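Local coordinates for protein alpha-fucosidase (Bifidobacterium bifidum, PDB 2EAB) that acts as a 1,2-alpha-L-fucosidase, its glycoside hydrolase family 95 catalytic portion probably releasing fucose from alpha-1,2-linked glycans, at residues E70-N75 with R180-S185; N41-R46 with T62-V67. All coordinates share one frame; numbering follows the deposited sequence.

In the fold
Both contacts lie in the N-terminal beta-rich region of this catalytic piece. Going along the chain, interaction 2 comes first: W64, just past strand 59-63, returns to the start of helix 42-50 and closes a short loop that contains strand 52-55. The chain then turns back into strand 69-76, where interaction 1 opens. Its partner, strand 176-185, follows about a hundred residues later, and this longer loop joins the two sheets of the sandwich. The contacts are therefore in series, neither enclosing nor crossing the other. They meet at strand 69-76, whose R71 forms a salt bridge with D43 of interaction 2, tying helix, seven-stranded sheet and nine-stranded sheet together.

Interaction 1: E70-N75 with R180-S185; sequences ERVTFN and REYFAS
The interior of the N-terminal beta-sandwich is bridged here by E70 and V72 on one sheet and R180 and Y182 on the other. The two strand segments face each other across the layers, 10.9 Å apart between axes and nearly parallel, 8° between their directions, so side chains make the whole contact. E70 does most of the work. Its chain bends at chi2 (67°), laying CG over one face of the R180 guanidinium and presenting OE2 to two donors. One is R180, whose NE lies 2.7 Å from E70 OE2 in a salt bridge; the N-H points poorly at the oxygen, making this a weak hydrogen bond, and the carboxylate and guanidinium planes stand 59° apart. The other is Y182, whose OH donates to E70 OE2 at 2.8 Å, on the anti side and well out of the carboxylate plane. The second oxygen stays on its own side of the sandwich: R71 N donates to E70 OE1 at 2.9 Å, and E66 N, in the turn before the strand, adds another bond. With its charge matched and both oxygens gripped, the buried glutamate is likely to stay ionised. Beside this polar group, V72 CG2 sits over the face of the Y182 ring in a CH-pi contact, 4.0 Å from its centroid and 3.6 Å from Y182 CE1. Around the contact, V169 of strand 166-173 packs on E70 and R180, while Y182 also touches L144 of strand 140-145, next to 69-76 in its sheet, and A193 of strand 190-197, next to 176-185 in the other.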
ATOM      1  N   GLU A  70     -21.640  23.314  -1.619  1.00 10.95           N
ATOM      2  CA  GLU A  70     -21.126  21.958  -1.661  1.00 10.26           C
ATOM      3  C   GLU A  70     -19.737  21.934  -2.291  1.00  9.73           C
ATOM      4  O   GLU A  70     -19.428  22.726  -3.189  1.00  9.79           O
ATOM      5  CB  GLU A  70     -22.103  21.046  -2.408  1.00 10.65           C
ATOM      6  CG  GLU A  70     -21.602  19.630  -2.698  1.00 10.69           C
ATOM      7  CD  GLU A  70     -21.414  18.755  -1.456  1.00 10.77           C
ATOM      8  OE1 GLU A  70     -20.662  19.142  -0.539  1.00  9.98           O
ATOM      9  OE2 GLU A  70     -22.008  17.653  -1.418  1.00 11.46           O
ATOM     10  N   ARG A  71     -18.912  21.015  -1.802  1.00  9.68           N
ATOM     11  CA  ARG A  71     -17.520  20.910  -2.203  1.00  9.30           C
ATOM     12  C   ARG A  71     -17.135  19.446  -2.357  1.00  9.16           C
ATOM     13  O   ARG A  71     -17.416  18.624  -1.477  1.00  9.11           O
ATOM     14  CB  ARG A  71     -16.633  21.578  -1.152  1.00  9.31           C
ATOM     15  CG  ARG A  71     -15.155  21.612  -1.491  1.00  9.08           C
ATOM     16  CD  ARG A  71     -14.380  22.289  -0.385  1.00  9.81           C
ATOM     17  NE  ARG A  71     -12.942  22.231  -0.633  1.00  9.73           N
ATOM     18  CZ  ARG A  71     -12.008  22.745   0.165  1.00 10.50           C
ATOM     19  NH1 ARG A  71     -12.338  23.368   1.292  1.00 11.67           N
ATOM     20  NH2 ARG A  71     -10.728  22.631  -0.167  1.00 11.27           N
ATOM     21  N   VAL A  72     -16.509  19.136  -3.490  1.00  8.67           N
ATOM     22  CA  VAL A  72     -15.852  17.851  -3.701  1.00  8.64           C
ATOM     23  C   VAL A  72     -14.401  18.141  -4.062  1.00  8.17           C
ATOM     24  O   VAL A  72     -14.109  18.649  -5.143  1.00  8.25           O
ATOM     25  CB  VAL A  72     -16.528  17.023  -4.817  1.00  8.89           C
ATOM     26  CG1 VAL A  72     -15.821  15.680  -4.996  1.00  9.33           C
ATOM     27  CG2 VAL A  72     -18.010  16.824  -4.519  1.00  9.82           C
ATOM     28  N   THR A  73     -13.499  17.845  -3.137  1.00  7.58           N
ATOM     29  CA  THR A  73     -12.075  18.035  -3.380  1.00  7.61           C
ATOM     30  C   THR A  73     -11.637  17.027  -4.444  1.00  7.59           C
ATOM     31  O   THR A  73     -12.030  15.857  -4.391  1.00  7.56           O
ATOM     32  CB  THR A  73     -11.298  17.923  -2.061  1.00  7.44           C
ATOM     33  OG1 THR A  73     -11.732  18.970  -1.178  1.00  8.19           O
ATOM     34  CG2 THR A  73      -9.797  18.040  -2.280  1.00  7.62           C
ATOM     35  N   PHE A  74     -10.853  17.487  -5.414  1.00  7.60           N
ATOM     36  CA  PHE A  74     -10.613  16.729  -6.638  1.00  7.49           C
ATOM     37  C   PHE A  74      -9.143  16.398  -6.854  1.00  7.05           C
ATOM     38  O   PHE A  74      -8.269  17.244  -6.624  1.00  7.28           O
ATOM     39  CB  PHE A  74     -11.162  17.504  -7.844  1.00  8.11           C
ATOM     40  CG  PHE A  74     -11.137  16.725  -9.127  1.00  8.21           C
ATOM     41  CD1 PHE A  74     -12.166  15.844  -9.442  1.00  8.81           C
ATOM     42  CD2 PHE A  74     -10.073  16.855 -10.012  1.00  8.16           C
ATOM     43  CE1 PHE A  74     -12.140  15.115 -10.626  1.00  9.08           C
ATOM     44  CE2 PHE A  74     -10.038  16.124 -11.196  1.00  8.50           C
ATOM     45  CZ  PHE A  74     -11.077  15.250 -11.501  1.00  9.07           C
ATOM     46  N   ASN A  75      -8.896  15.170  -7.316  1.00  6.66           N
ATOM     47  CA  ASN A  75      -7.556  14.675  -7.615  1.00  6.37           C
ATOM     48  C   ASN A  75      -7.509  13.915  -8.927  1.00  6.50           C
ATOM     49  O   ASN A  75      -8.481  13.256  -9.321  1.00  6.79           O
ATOM     50  CB  ASN A  75      -7.090  13.697  -6.534  1.00  6.80           C
ATOM     51  CG  ASN A  75      -6.627  14.383  -5.271  1.00  6.49           C
ATOM     52  OD1 ASN A  75      -5.510  14.911  -5.205  1.00  7.62           O
ATOM     53  ND2 ASN A  75      -7.460  14.355  -4.255  1.00  5.33           N
ATOM     54  N   ARG A 180     -27.743  14.306  -3.475  1.00 11.32           N
ATOM     55  CA  ARG A 180     -26.525  14.268  -4.266  1.00 11.28           C
ATOM     56  C   ARG A 180     -25.943  12.872  -4.203  1.00 10.78           C
ATOM     57  O   ARG A 180     -25.981  12.219  -3.161  1.00 10.94           O
ATOM     58  CB  ARG A 180     -25.507  15.285  -3.753  1.00 11.40           C
ATOM     59  CG  ARG A 180     -26.059  16.696  -3.639  1.00 12.70           C
ATOM     60  CD  ARG A 180     -24.958  17.722  -3.588  1.00 14.49           C
ATOM     61  NE  ARG A 180     -24.521  17.966  -2.223  1.00 18.84           N
ATOM     62  CZ  ARG A 180     -24.905  19.001  -1.482  1.00 18.94           C
ATOM     63  NH1 ARG A 180     -25.739  19.913  -1.966  1.00 21.10           N
ATOM     64  NH2 ARG A 180     -24.447  19.126  -0.254  1.00 19.44           N
ATOM     65  N   GLU A 181     -25.417  12.427  -5.336  1.00 10.36           N
ATOM     66  CA  GLU A 181     -24.759  11.139  -5.442  1.00 10.36           C
ATOM     67  C   GLU A 181     -23.498  11.318  -6.269  1.00 10.09           C
ATOM     68  O   GLU A 181     -23.534  11.940  -7.329  1.00 10.52           O
ATOM     69  CB  GLU A 181     -25.682  10.124  -6.109  1.00 10.56           C
ATOM     70  CG  GLU A 181     -25.077   8.748  -6.290  1.00 11.60           C
ATOM     71  CD  GLU A 181     -25.851   7.919  -7.287  1.00 13.29           C
ATOM     72  OE1 GLU A 181     -25.770   8.216  -8.497  1.00 15.18           O
ATOM     73  OE2 GLU A 181     -26.533   6.966  -6.862  1.00 13.64           O
ATOM     74  N   TYR A 182     -22.392  10.769  -5.775  1.00  9.78           N
ATOM     75  CA  TYR A 182     -21.106  10.885  -6.449  1.00  9.30           C
ATOM     76  C   TYR A 182     -20.438   9.530  -6.599  1.00  9.14           C
ATOM     77  O   TYR A 182     -20.390   8.748  -5.653  1.00  9.14           O
ATOM     78  CB  TYR A 182     -20.156  11.774  -5.652  1.00  9.60           C
ATOM     79  CG  TYR A 182     -20.685  13.123  -5.245  1.00  9.87           C
ATOM     80  CD1 TYR A 182     -20.611  14.210  -6.116  1.00  9.83           C
ATOM     81  CD2 TYR A 182     -21.213  13.329  -3.972  1.00 10.43           C
ATOM     82  CE1 TYR A 182     -21.078  15.458  -5.742  1.00 10.33           C
ATOM     83  CE2 TYR A 182     -21.677  14.576  -3.588  1.00 10.68           C
ATOM     84  CZ  TYR A 182     -21.598  15.633  -4.479  1.00 10.41           C
ATOM     85  OH  TYR A 182     -22.040  16.879  -4.110  1.00 10.59           O
ATOM     86  N   PHE A 183     -19.904   9.263  -7.785  1.00  8.88           N
ATOM     87  CA  PHE A 183     -19.054   8.090  -7.987  1.00  9.10           C
ATOM     88  C   PHE A 183     -18.070   8.335  -9.117  1.00  9.17           C
ATOM     89  O   PHE A 183     -18.229   9.272  -9.896  1.00  9.27           O
ATOM     90  CB  PHE A 183     -19.877   6.801  -8.199  1.00  9.36           C
ATOM     91  CG  PHE A 183     -20.778   6.822  -9.406  1.00  9.66           C
ATOM     92  CD1 PHE A 183     -20.306   6.425 -10.652  1.00  9.92           C
ATOM     93  CD2 PHE A 183     -22.113   7.194  -9.287  1.00  9.78           C
ATOM     94  CE1 PHE A 183     -21.142   6.420 -11.769  1.00 11.03           C
ATOM     95  CE2 PHE A 183     -22.955   7.197 -10.397  1.00 11.12           C
ATOM     96  CZ  PHE A 183     -22.474   6.806 -11.634  1.00 10.61           C
ATOM     97  N   ALA A 184     -17.028   7.512  -9.173  1.00  8.77           N
ATOM     98  CA  ALA A 184     -16.058   7.576 -10.255  1.00  8.71           C
ATOM     99  C   ALA A 184     -15.960   6.199 -10.876  1.00  8.72           C
ATOM    100  O   ALA A 184     -15.513   5.242 -10.235  1.00  8.61           O
ATOM    101  CB  ALA A 184     -14.706   8.045  -9.754  1.00  9.03           C
ATOM    102  N   SER A 185     -16.410   6.108 -12.121  1.00  8.75           N
ATOM    103  CA  SER A 185     -16.459   4.856 -12.845  1.00  8.81           C
ATOM    104  C   SER A 185     -15.113   4.512 -13.455  1.00  8.50           C
ATOM    105  O   SER A 185     -14.500   5.340 -14.131  1.00  8.64           O
ATOM    106  CB  SER A 185     -17.503   4.945 -13.949  1.00  8.98           C
ATOM    107  OG  SER A 185     -17.392   3.835 -14.817  1.00  9.57           O
TER

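Interaction 2: N41-R46 with T62-V67; sequences NPDNNR and TVWGEV
W64 pushes the six-membered end of its indole against the first turn of helix 42-50, meeting D43 and R46. The contact with D43 is made at the ring edge: D43 O lies in the indole plane, 3.5 Å from W64 CH2, and D43 OD1 comes to 3.7 Å from the same carbon. The carboxylate is only 21° from coplanar with the indole. No conventional hydrogen bond crosses between the segments here, so this is an edge of ring C-H groups set beside oxygen atoms. The apolar share belongs to R46, whose CG touches W64 CZ3 at 3.8 Å, approaching obliquely. Two bends, at chi2 and chi3, then carry the guanidinium away from the tryptophan, where NH1 makes a weak hydrogen bond to T29 O.

The polar bonds fix the groups from outside the contact or from within the helix. W64 NE1 is hydrogen-bonded to T73 OG1, which would help hold the indole at its rotation, and D43 OD2 forms a salt bridge with R71 NH1. At the helix start, N41 is the N-cap, its OD1 accepting from D43 N at 3.0 Å. Putting an alanine here in place of W64 would take away the indole that partners T73 OG1 and packs beside D43 and R46, and is likely to leave a gap between the helix start and the strands.

W64 stands just past the end of strand 59-63, where the chain turns toward strand 69-76; backbone bonds join W64 with R71 and T62 with T73. The same helix is also tied to strand 59-63 by W47 NE1, hydrogen-bonded to T62 OG1, so helix 42-50 is held to the edge of the seven-stranded sheet, where 52-55 is the outermost strand and 59-63 its neighbour.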
ATOM      1  N   ASN A  41      -3.554  24.818   8.810  1.00 12.88           N
ATOM      2  CA  ASN A  41      -4.750  25.466   8.283  1.00 12.93           C
ATOM      3  C   ASN A  41      -5.965  24.621   8.664  1.00 12.63           C
ATOM      4  O   ASN A  41      -6.065  23.464   8.235  1.00 12.30           O
ATOM      5  CB  ASN A  41      -4.637  25.612   6.759  1.00 13.22           C
ATOM      6  CG  ASN A  41      -5.815  26.353   6.137  1.00 14.12           C
ATOM      7  OD1 ASN A  41      -6.921  26.376   6.676  1.00 16.00           O
ATOM      8  ND2 ASN A  41      -5.575  26.957   4.976  1.00 15.91           N
ATOM      9  N   PRO A  42      -6.888  25.180   9.479  1.00 12.66           N
ATOM     10  CA  PRO A  42      -8.048  24.410   9.945  1.00 12.53           C
ATOM     11  C   PRO A  42      -8.893  23.804   8.824  1.00 12.07           C
ATOM     12  O   PRO A  42      -9.472  22.736   9.012  1.00 11.65           O
ATOM     13  CB  PRO A  42      -8.864  25.439  10.737  1.00 12.68           C
ATOM     14  CG  PRO A  42      -7.867  26.451  11.168  1.00 13.43           C
ATOM     15  CD  PRO A  42      -6.899  26.553  10.025  1.00 12.86           C
ATOM     16  N   ASP A  43      -8.964  24.463   7.671  1.00 11.70           N
ATOM     17  CA  ASP A  43      -9.736  23.940   6.545  1.00 11.55           C
ATOM     18  C   ASP A  43      -9.104  22.675   5.952  1.00 10.83           C
ATOM     19  O   ASP A  43      -9.805  21.722   5.594  1.00 10.39           O
ATOM     20  CB  ASP A  43      -9.908  25.005   5.465  1.00 12.25           C
ATOM     21  CG  ASP A  43     -10.997  24.654   4.473  1.00 14.03           C
ATOM     22  OD1 ASP A  43     -12.152  24.429   4.898  1.00 15.85           O
ATOM     23  OD2 ASP A  43     -10.701  24.612   3.263  1.00 16.26           O
ATOM     24  N   ASN A  44      -7.781  22.668   5.840  1.00 10.07           N
ATOM     25  CA  ASN A  44      -7.072  21.478   5.382  1.00  9.19           C
ATOM     26  C   ASN A  44      -7.189  20.345   6.395  1.00  8.89           C
ATOM     27  O   ASN A  44      -7.379  19.181   6.023  1.00  8.60           O
ATOM     28  CB  ASN A  44      -5.604  21.793   5.104  1.00  9.38           C
ATOM     29  CG  ASN A  44      -5.416  22.701   3.901  1.00  9.55           C
ATOM     30  OD1 ASN A  44      -6.267  22.770   3.017  1.00 10.41           O
ATOM     31  ND2 ASN A  44      -4.280  23.391   3.860  1.00 10.99           N
ATOM     32  N   ASN A  45      -7.084  20.680   7.677  1.00  8.57           N
ATOM     33  CA  ASN A  45      -7.285  19.678   8.710  1.00  8.85           C
ATOM     34  C   ASN A  45      -8.698  19.102   8.684  1.00  8.74           C
ATOM     35  O   ASN A  45      -8.888  17.892   8.852  1.00  8.91           O
ATOM     36  CB  ASN A  45      -6.983  20.228  10.097  1.00  8.90           C
ATOM     37  CG  ASN A  45      -7.190  19.183  11.170  1.00  9.58           C
ATOM     38  OD1 ASN A  45      -6.513  18.155  11.181  1.00  8.70           O
ATOM     39  ND2 ASN A  45      -8.163  19.413  12.047  1.00 11.17           N
ATOM     40  N   ARG A  46      -9.696  19.962   8.478  1.00  8.91           N
ATOM     41  CA  ARG A  46     -11.068  19.486   8.370  1.00  9.14           C
ATOM     42  C   ARG A  46     -11.194  18.491   7.218  1.00  8.75           C
ATOM     43  O   ARG A  46     -11.833  17.444   7.363  1.00  8.81           O
ATOM     44  CB  ARG A  46     -12.060  20.644   8.201  1.00  9.19           C
ATOM     45  CG  ARG A  46     -13.530  20.217   8.284  1.00 10.95           C
ATOM     46  CD  ARG A  46     -14.010  20.048   9.724  1.00 13.45           C
ATOM     47  NE  ARG A  46     -14.047  21.316  10.456  1.00 15.17           N
ATOM     48  CZ  ARG A  46     -14.298  21.430  11.759  1.00 16.18           C
ATOM     49  NH1 ARG A  46     -14.551  20.355  12.499  1.00 17.59           N
ATOM     50  NH2 ARG A  46     -14.300  22.628  12.323  1.00 17.66           N
ATOM     51  N   THR A  62     -13.238  13.779  -2.753  1.00  7.77           N
ATOM     52  CA  THR A  62     -13.508  13.704  -1.326  1.00  7.97           C
ATOM     53  C   THR A  62     -14.656  14.663  -1.026  1.00  7.71           C
ATOM     54  O   THR A  62     -14.534  15.879  -1.214  1.00  7.87           O
ATOM     55  CB  THR A  62     -12.259  13.996  -0.454  1.00  7.88           C
ATOM     56  OG1 THR A  62     -11.344  14.839  -1.168  1.00  7.87           O
ATOM     57  CG2 THR A  62     -11.550  12.693  -0.067  1.00  8.50           C
ATOM     58  N   VAL A  63     -15.777  14.088  -0.597  1.00  7.88           N
ATOM     59  CA  VAL A  63     -17.054  14.792  -0.497  1.00  7.99           C
ATOM     60  C   VAL A  63     -17.230  15.427   0.873  1.00  8.47           C
ATOM     61  O   VAL A  63     -17.077  14.763   1.900  1.00  8.32           O
ATOM     62  CB  VAL A  63     -18.231  13.824  -0.760  1.00  8.40           C
ATOM     63  CG1 VAL A  63     -19.573  14.550  -0.676  1.00  8.44           C
ATOM     64  CG2 VAL A  63     -18.068  13.162  -2.111  1.00  8.86           C
ATOM     65  N   TRP A  64     -17.569  16.715   0.877  1.00  8.38           N
ATOM     66  CA  TRP A  64     -17.815  17.434   2.123  1.00  8.93           C
ATOM     67  C   TRP A  64     -19.283  17.336   2.572  1.00  9.19           C
ATOM     68  O   TRP A  64     -19.565  17.219   3.760  1.00  9.40           O
ATOM     69  CB  TRP A  64     -17.388  18.900   1.989  1.00  9.05           C
ATOM     70  CG  TRP A  64     -15.904  19.114   1.785  1.00  9.24           C
ATOM     71  CD1 TRP A  64     -15.155  18.747   0.697  1.00  9.08           C
ATOM     72  CD2 TRP A  64     -15.001  19.766   2.688  1.00  9.18           C
ATOM     73  NE1 TRP A  64     -13.845  19.120   0.874  1.00  8.88           N
ATOM     74  CE2 TRP A  64     -13.720  19.748   2.084  1.00  9.28           C
ATOM     75  CE3 TRP A  64     -15.144  20.356   3.951  1.00 10.36           C
ATOM     76  CZ2 TRP A  64     -12.596  20.304   2.696  1.00  9.59           C
ATOM     77  CZ3 TRP A  64     -14.022  20.908   4.560  1.00 10.23           C
ATOM     78  CH2 TRP A  64     -12.764  20.875   3.931  1.00  9.74           C
ATOM     79  N   GLY A  65     -20.204  17.377   1.615  1.00  9.55           N
ATOM     80  CA  GLY A  65     -21.633  17.303   1.917  1.00  9.96           C
ATOM     81  C   GLY A  65     -22.189  18.567   2.546  1.00 10.21           C
ATOM     82  O   GLY A  65     -23.112  18.506   3.365  1.00 10.72           O
ATOM     83  N   GLU A  66     -21.630  19.716   2.175  1.00 10.44           N
ATOM     84  CA  GLU A  66     -22.120  20.993   2.691  1.00 10.87           C
ATOM     85  C   GLU A  66     -23.493  21.314   2.123  1.00 11.19           C
ATOM     86  O   GLU A  66     -23.808  20.946   0.997  1.00 11.09           O
ATOM     87  CB  GLU A  66     -21.129  22.121   2.402  1.00 11.01           C
ATOM     88  CG  GLU A  66     -19.726  21.876   2.965  1.00 11.33           C
ATOM     89  CD  GLU A  66     -19.717  21.650   4.465  1.00 12.03           C
ATOM     90  OE1 GLU A  66     -20.442  22.374   5.183  1.00 12.78           O
ATOM     91  OE2 GLU A  66     -18.986  20.746   4.931  1.00 12.42           O
ATOM     92  N   VAL A  67     -24.306  22.006   2.915  1.00 11.81           N
ATOM     93  CA  VAL A  67     -25.692  22.280   2.537  1.00 12.26           C
ATOM     94  C   VAL A  67     -25.781  23.213   1.325  1.00 12.16           C
ATOM     95  O   VAL A  67     -26.377  22.857   0.307  1.00 12.15           O
ATOM     96  CB  VAL A  67     -26.518  22.826   3.732  1.00 12.37           C
ATOM     97  CG1 VAL A  67     -27.878  23.347   3.271  1.00 12.73           C
ATOM     98  CG2 VAL A  67     -26.704  21.747   4.790  1.00 13.14           C
TER